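PDB 5YX6: probable fatty acyl-CoA transferase Rv3272 from Mycobacterium tuberculosis, which probably takes part in fatty acid metabolism as a family III CoA transferase, binding fatty acyl-CoAs of various chain lengths and palmitoyl-CoA most tightly. Local coordinates for residues Q29-L34 with A185-L190; D11-L16 with L191-N196; K273-I278 with D282-Q287. One frame throughout, in Å; residues are numbered along the deposited sequence.

Interaction 1 (Q29-L34 with A185-L190)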
# COMPACT_ATOMS: atom_id res chain seq x y z
N GLN A 29 3.17 -7.33 12.88
CA GLN A 29 4.18 -8.22 12.33
C GLN A 29 5.42 -7.46 11.87
O GLN A 29 6.53 -7.94 12.03
CB GLN A 29 3.62 -9.04 11.17
CG GLN A 29 4.60 -10.08 10.62
CD GLN A 29 4.86 -11.19 11.63
OE1 GLN A 29 3.96 -11.95 11.98
NE2 GLN A 29 6.10 -11.30 12.08
N VAL A 30 5.22 -6.28 11.29
CA VAL A 30 6.32 -5.41 10.91
C VAL A 30 7.15 -5.01 12.12
O VAL A 30 8.37 -5.04 12.08
CB VAL A 30 5.83 -4.13 10.18
CG1 VAL A 30 6.98 -3.13 10.04
CG2 VAL A 30 5.23 -4.48 8.81
N LEU A 31 6.48 -4.64 13.20
CA LEU A 31 7.15 -4.30 14.45
C LEU A 31 7.94 -5.47 15.04
O LEU A 31 9.06 -5.28 15.53
CB LEU A 31 6.13 -3.80 15.48
CG LEU A 31 5.73 -2.32 15.48
CD1 LEU A 31 6.31 -1.55 14.31
CD2 LEU A 31 4.22 -2.15 15.54
N VAL A 32 7.36 -6.66 14.98
CA VAL A 32 8.04 -7.88 15.41
C VAL A 32 9.31 -8.11 14.61
O VAL A 32 10.35 -8.42 15.17
CB VAL A 32 7.13 -9.12 15.28
CG1 VAL A 32 7.91 -10.40 15.47
CG2 VAL A 32 6.02 -9.04 16.29
N ASP A 33 9.21 -7.96 13.29
CA ASP A 33 10.36 -8.16 12.41
C ASP A 33 11.49 -7.18 12.75
O ASP A 33 12.67 -7.47 12.57
CB ASP A 33 9.95 -7.98 10.94
CG ASP A 33 8.93 -9.04 10.48
OD1 ASP A 33 8.79 -10.10 11.14
OD2 ASP A 33 8.29 -8.81 9.42
N LEU A 34 11.11 -6.01 13.25
CA LEU A 34 12.07 -4.98 13.62
C LEU A 34 12.53 -5.12 15.08
O LEU A 34 13.27 -4.27 15.59
CB LEU A 34 11.47 -3.60 13.36
CG LEU A 34 11.15 -3.35 11.88
CD1 LEU A 34 10.41 -2.04 11.68
CD2 LEU A 34 12.41 -3.40 11.01
N ALA A 185 3.48 5.00 10.95
CA ALA A 185 3.06 6.01 11.91
C ALA A 185 3.53 5.70 13.34
O ALA A 185 3.88 6.60 14.09
CB ALA A 185 1.57 6.16 11.87
N VAL A 186 3.55 4.42 13.70
CA VAL A 186 4.10 4.03 14.99
C VAL A 186 5.60 4.36 15.04
O VAL A 186 6.09 4.89 16.02
CB VAL A 186 3.89 2.53 15.27
CG1 VAL A 186 4.78 2.08 16.40
CG2 VAL A 186 2.41 2.25 15.58
N LEU A 187 6.31 4.05 13.96
CA LEU A 187 7.74 4.32 13.89
C LEU A 187 8.04 5.81 14.03
O LEU A 187 8.95 6.21 14.78
CB LEU A 187 8.30 3.80 12.57
CG LEU A 187 8.98 2.43 12.49
CD1 LEU A 187 8.83 1.61 13.75
CD2 LEU A 187 8.50 1.65 11.26
N ALA A 188 7.25 6.64 13.35
CA ALA A 188 7.40 8.08 13.46
C ALA A 188 7.19 8.52 14.91
O ALA A 188 7.97 9.32 15.44
CB ALA A 188 6.42 8.80 12.54
N ALA A 189 6.16 7.98 15.54
CA ALA A 189 5.86 8.30 16.93
C ALA A 189 7.00 7.90 17.88
O ALA A 189 7.34 8.65 18.78
CB ALA A 189 4.56 7.65 17.36
N LEU A 190 7.56 6.72 17.68
CA LEU A 190 8.68 6.25 18.48
C LEU A 190 9.89 7.17 18.35
O LEU A 190 10.63 7.39 19.30
CB LEU A 190 9.06 4.82 18.08
CG LEU A 190 8.08 3.74 18.54
CD1 LEU A 190 8.43 2.42 17.88
CD2 LEU A 190 8.05 3.61 20.06
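Leu190 N donates to Val186 O at 2.9 Å, an ordinary backbone bond within helix 173-196, while the side chains of Val186 and Leu187 meet the opposing segment through methyl groups. That segment supplies Leu31, on the last turn of helix 23-33, and Leu34, just past its end, both on the side that meets helix 173-196. Leu187 faces both through its two branches. Its CD1 lies 4.1 Å from Leu31 CD1, the two side chains sliding past each other in opposite directions. Its CD2 is 4.2 Å from Leu34 CD1, where the chains cross at about a right angle. The other branch of Leu31 reaches Val186, with CD2 4.4 Å from CG1. Both helices lie on the same face of the parallel sheet in the large Rossmann-fold domain, for Leu31 and Val186 also rest on Leu100 of strand 98-101. Leucine suits this buried seam, because its forked end can touch two neighbours at once, one with each methyl. Leu34 has left the helical conformation, but its CB still points toward helix 173-196. On the side of helix 23-33 turned from the seam, Gln29 NE2 donates to Asp33 OD1 at 3.1 Å. The bond lies close to the amide plane but meets the oxygen from above the carboxylate plane, 39° out of it. These buried polar groups have further partners, Arg71 N for Gln29 OE1 and Thr365 OG1 for Asp33 OD2. The second subunit packs close by: its Gln184 touches Val30, and its Tyr369 lies against Ala185 and Ala188.

Interaction 2 (D11-L16 with L191-N196)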
# COMPACT_ATOMS: atom_id res chain seq x y z
N ASP A 11 14.55 -3.29 19.61
CA ASP A 11 14.90 -4.04 20.82
C ASP A 11 14.53 -3.26 22.08
O ASP A 11 14.82 -2.07 22.19
CB ASP A 11 16.39 -4.38 20.88
CG ASP A 11 16.80 -5.41 19.84
OD1 ASP A 11 15.91 -6.15 19.35
OD2 ASP A 11 18.02 -5.50 19.54
N GLY A 12 13.85 -3.93 23.00
CA GLY A 12 13.51 -3.31 24.26
C GLY A 12 12.14 -2.66 24.28
O GLY A 12 11.62 -2.36 25.36
N PHE A 13 11.53 -2.44 23.12
CA PHE A 13 10.20 -1.82 23.07
C PHE A 13 9.10 -2.87 23.22
O PHE A 13 9.15 -3.94 22.61
CB PHE A 13 9.99 -1.05 21.76
CG PHE A 13 10.78 0.21 21.66
CD1 PHE A 13 11.15 0.92 22.79
CD2 PHE A 13 11.17 0.69 20.42
CE1 PHE A 13 11.89 2.08 22.68
CE2 PHE A 13 11.89 1.86 20.31
CZ PHE A 13 12.25 2.55 21.44
N ARG A 14 8.08 -2.54 24.00
CA ARG A 14 6.96 -3.45 24.20
C ARG A 14 5.68 -2.88 23.59
O ARG A 14 5.33 -1.73 23.81
CB ARG A 14 6.76 -3.72 25.70
CG ARG A 14 5.50 -4.52 26.00
CD ARG A 14 5.46 -4.93 27.43
NE ARG A 14 6.52 -5.87 27.74
CZ ARG A 14 6.76 -6.37 28.95
NH1 ARG A 14 5.99 -6.02 29.97
NH2 ARG A 14 7.75 -7.23 29.13
N VAL A 15 4.99 -3.71 22.82
CA VAL A 15 3.78 -3.30 22.14
C VAL A 15 2.60 -4.14 22.61
O VAL A 15 2.69 -5.36 22.64
CB VAL A 15 3.92 -3.41 20.61
CG1 VAL A 15 2.65 -2.97 19.91
CG2 VAL A 15 5.14 -2.62 20.11
N LEU A 16 1.51 -3.48 22.97
CA LEU A 16 0.26 -4.14 23.32
C LEU A 16 -0.69 -4.13 22.13
O LEU A 16 -1.21 -3.07 21.78
CB LEU A 16 -0.40 -3.46 24.51
CG LEU A 16 -0.18 -4.14 25.85
CD1 LEU A 16 1.31 -4.24 26.12
CD2 LEU A 16 -0.91 -3.38 26.96
N LEU A 191 10.09 7.70 17.15
CA LEU A 191 11.19 8.61 16.87
C LEU A 191 10.92 9.96 17.51
O LEU A 191 11.81 10.58 18.09
CB LEU A 191 11.37 8.78 15.37
CG LEU A 191 12.69 9.22 14.73
CD1 LEU A 191 13.93 8.60 15.37
CD2 LEU A 191 12.60 8.86 13.25
N HIS A 192 9.66 10.39 17.43
CA HIS A 192 9.23 11.65 18.02
C HIS A 192 9.54 11.62 19.51
O HIS A 192 10.08 12.56 20.07
CB HIS A 192 7.73 11.88 17.78
CG HIS A 192 7.27 13.29 17.94
ND1 HIS A 192 8.08 14.38 17.71
CD2 HIS A 192 6.06 13.80 18.29
CE1 HIS A 192 7.40 15.49 17.92
NE2 HIS A 192 6.17 15.17 18.27
N ARG A 193 9.18 10.51 20.14
CA ARG A 193 9.41 10.34 21.56
C ARG A 193 10.91 10.32 21.86
O ARG A 193 11.39 11.01 22.76
CB ARG A 193 8.75 9.06 22.07
CG ARG A 193 8.66 8.98 23.58
CD ARG A 193 8.07 7.67 24.03
NE ARG A 193 8.92 6.55 23.65
CZ ARG A 193 8.77 5.31 24.12
NH1 ARG A 193 7.79 5.03 24.97
NH2 ARG A 193 9.60 4.35 23.73
N GLU A 194 11.66 9.57 21.05
CA GLU A 194 13.08 9.41 21.27
C GLU A 194 13.83 10.73 21.22
O GLU A 194 14.66 11.01 22.08
CB GLU A 194 13.66 8.45 20.21
CG GLU A 194 15.01 7.82 20.55
CD GLU A 194 14.99 6.84 21.71
OE1 GLU A 194 13.92 6.26 22.02
OE2 GLU A 194 16.08 6.64 22.30
N ARG A 195 13.47 11.58 20.27
CA ARG A 195 14.23 12.80 20.06
C ARG A 195 13.66 14.02 20.75
O ARG A 195 14.41 14.86 21.24
CB ARG A 195 14.31 13.09 18.57
CG ARG A 195 14.83 11.94 17.77
CD ARG A 195 15.00 12.35 16.34
NE ARG A 195 15.99 13.42 16.19
CZ ARG A 195 15.74 14.57 15.57
NH1 ARG A 195 16.69 15.49 15.47
NH2 ARG A 195 14.54 14.80 15.05
N ASN A 196 12.33 14.10 20.83
CA ASN A 196 11.69 15.31 21.31
C ASN A 196 10.96 15.14 22.63
O ASN A 196 10.48 16.12 23.19
CB ASN A 196 10.71 15.84 20.25
CG ASN A 196 11.41 16.22 18.95
OD1 ASN A 196 12.41 16.93 18.96
ND2 ASN A 196 10.87 15.75 17.82
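Phe13 points its CB toward helix 173-196, and its ring continues across to Arg193 and Glu194. Along one side of that ring, CD1 lies 3.9 Å from Arg193 NH2, and CE1 comes nearer to the same nitrogen, at 3.4 Å. At the tip, CZ lies 3.9 Å from Arg193 NH2 and 4.1 Å from Glu194 OE1, which sits at the ring edge, where the slightly positive C-H groups probably suit a carboxylate oxygen. Arg193 presents its guanidinium edge to the ring carbons, NH2 approaching the ring obliquely with the planes 64° apart, so the groups are not stacked. The contact joins the residue just before strand 14-17, an inner strand of the parallel Rossmann-fold sheet, to the last turn of helix 173-196, which leads into strand 201-205, outermost within this chain. Arginine suits this junction because its long chain, bent at chi3 (64°), ends in several N-H groups: NH1 donates to Asn124 O, and NH2 forms a salt bridge with Asp97 OD1, just ahead of strands 126-131 and 98-101. Asp97 also accepts from Arg14 N through OD2, so one acid links both segments. Arg193 and Glu194 help line the pocket of a benzamidine probably picked up from the crystallisation liquor, whose N2 makes a weak hydrogen bond with Glu194 O. Phe13 also forms a cation-pi contact with Arg195 of the second subunit, placing its ring at the dimer interface.

Interaction 3 (K273-I278 with D282-Q287)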
# COMPACT_ATOMS: atom_id res chain seq x y z
N LYS A 273 12.94 2.56 -30.67
CA LYS A 273 13.50 1.24 -30.46
C LYS A 273 12.43 0.16 -30.71
O LYS A 273 12.66 -0.81 -31.46
CB LYS A 273 14.04 1.16 -29.04
CG LYS A 273 15.45 0.66 -28.85
CD LYS A 273 15.76 0.73 -27.35
CE LYS A 273 17.19 0.40 -27.03
NZ LYS A 273 17.44 0.59 -25.57
N LEU A 274 11.25 0.34 -30.11
CA LEU A 274 10.15 -0.60 -30.24
C LEU A 274 9.73 -0.80 -31.70
O LEU A 274 9.65 -1.93 -32.18
CB LEU A 274 8.95 -0.13 -29.41
CG LEU A 274 7.70 -1.00 -29.53
CD1 LEU A 274 7.97 -2.36 -28.92
CD2 LEU A 274 6.51 -0.35 -28.85
N CYS A 275 9.47 0.29 -32.41
CA CYS A 275 9.09 0.22 -33.82
C CYS A 275 10.07 -0.58 -34.67
O CYS A 275 9.65 -1.39 -35.50
CB CYS A 275 8.95 1.62 -34.40
SG CYS A 275 7.61 2.58 -33.68
N TYR A 276 11.37 -0.38 -34.47
CA TYR A 276 12.33 -1.13 -35.27
C TYR A 276 12.31 -2.60 -34.87
O TYR A 276 12.44 -3.48 -35.73
CB TYR A 276 13.75 -0.56 -35.12
CG TYR A 276 13.91 0.83 -35.71
CD1 TYR A 276 13.89 1.03 -37.09
CD2 TYR A 276 14.06 1.93 -34.89
CE1 TYR A 276 14.02 2.32 -37.63
CE2 TYR A 276 14.19 3.21 -35.41
CZ TYR A 276 14.17 3.40 -36.77
OH TYR A 276 14.30 4.69 -37.26
N LEU A 277 12.16 -2.88 -33.58
CA LEU A 277 12.22 -4.26 -33.08
C LEU A 277 11.06 -5.14 -33.54
O LEU A 277 11.23 -6.34 -33.71
CB LEU A 277 12.30 -4.28 -31.54
CG LEU A 277 13.65 -3.86 -30.94
CD1 LEU A 277 13.59 -3.79 -29.42
CD2 LEU A 277 14.77 -4.79 -31.40
N ILE A 278 9.88 -4.55 -33.72
CA ILE A 278 8.71 -5.29 -34.19
C ILE A 278 8.58 -5.29 -35.71
O ILE A 278 7.56 -5.73 -36.25
CB ILE A 278 7.40 -4.72 -33.60
CG1 ILE A 278 7.19 -3.30 -34.11
CG2 ILE A 278 7.44 -4.77 -32.08
CD1 ILE A 278 5.93 -2.66 -33.64
N ASP A 282 8.10 2.19 -40.29
CA ASP A 282 7.19 3.18 -40.85
C ASP A 282 6.46 3.93 -39.76
O ASP A 282 6.03 5.07 -39.97
CB ASP A 282 6.18 2.51 -41.80
CG ASP A 282 5.29 1.49 -41.09
OD1 ASP A 282 5.78 0.39 -40.76
OD2 ASP A 282 4.08 1.79 -40.92
N LEU A 283 6.31 3.30 -38.60
CA LEU A 283 5.58 3.89 -37.48
C LEU A 283 6.31 5.05 -36.81
O LEU A 283 5.69 5.88 -36.16
CB LEU A 283 5.24 2.83 -36.44
CG LEU A 283 4.26 1.75 -36.91
CD1 LEU A 283 3.93 0.81 -35.76
CD2 LEU A 283 3.00 2.37 -37.50
N VAL A 284 7.63 5.09 -36.95
CA VAL A 284 8.42 6.16 -36.33
C VAL A 284 8.03 7.51 -36.93
O VAL A 284 7.89 8.50 -36.20
CB VAL A 284 9.94 5.94 -36.49
CG1 VAL A 284 10.72 7.08 -35.83
CG2 VAL A 284 10.36 4.61 -35.89
N GLU A 285 7.84 7.54 -38.25
CA GLU A 285 7.56 8.79 -38.96
C GLU A 285 6.11 8.96 -39.42
O GLU A 285 5.75 10.00 -39.98
CB GLU A 285 8.49 8.91 -40.17
N ASP A 286 5.27 7.96 -39.17
CA ASP A 286 3.82 8.07 -39.38
C ASP A 286 3.25 9.26 -38.60
O ASP A 286 3.40 9.33 -37.38
CB ASP A 286 3.13 6.76 -38.97
CG ASP A 286 1.66 6.71 -39.36
OD1 ASP A 286 0.92 7.71 -39.15
OD2 ASP A 286 1.23 5.66 -39.87
N GLN A 287 2.61 10.18 -39.31
CA GLN A 287 2.12 11.42 -38.69
C GLN A 287 1.09 11.18 -37.58
O GLN A 287 0.83 12.07 -36.76
CB GLN A 287 1.51 12.33 -39.76
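Two consecutive helices, helix 268-277 and, after a short connection, the weakly bonded helix 282-285, bring Cys275 and Tyr276 against Leu283 and Val284. The pair lies far from the centre of the chain, consistent with a place in the small domain. Cys275 is at the heart of the contact, and its CA is 6.3 Å from that of Leu283. A small side chain suits so close an approach: CB packs 3.6 Å from Val284 CG2, while SG lies 3.6 Å from Leu283 CB. With SG anti to the carbonyl carbon (chi1 -65°), the sulfur reaches the second helix, and it is also 4.1 Å from Val284 CG2. Beyond this pair, Ile278, just after the first helix, buries its side chain against Leu306, Ala309 and Leu310 of helix 299-310 and Trp318 of helix 315-324, tying the turn to the helices behind it. Asp282, at the start of the second helix, forms a salt bridge with Arg280 in the connection. On the more exposed flank, Tyr276 crosses Val284 at about a right angle, and Val284 CG2 approaches its ring obliquely, 4.1 Å from CZ.

How the interactions relate
Interactions 1 and 2 are consecutive parts of one interface. Both use helix 173-196; interaction 1 adds helix 23-33, and interaction 2 the start of strand 14-17, the element that precedes that helix in the chain. Their centres are 9 Å apart, and Leu190 CD1 packs 4.1 Å from Phe13 CD2, which links the two contacts. Interaction 2 includes Arg193 and Glu194 of the benzamidine pocket. Both also touch the second subunit. The same helix carries Asp175, the inferred nucleophile, although neither contact lies at that site. Interaction 3 is remote, its centre about 50 Å from that of interaction 1 and 57 Å from that of interaction 2, across the chain's centre.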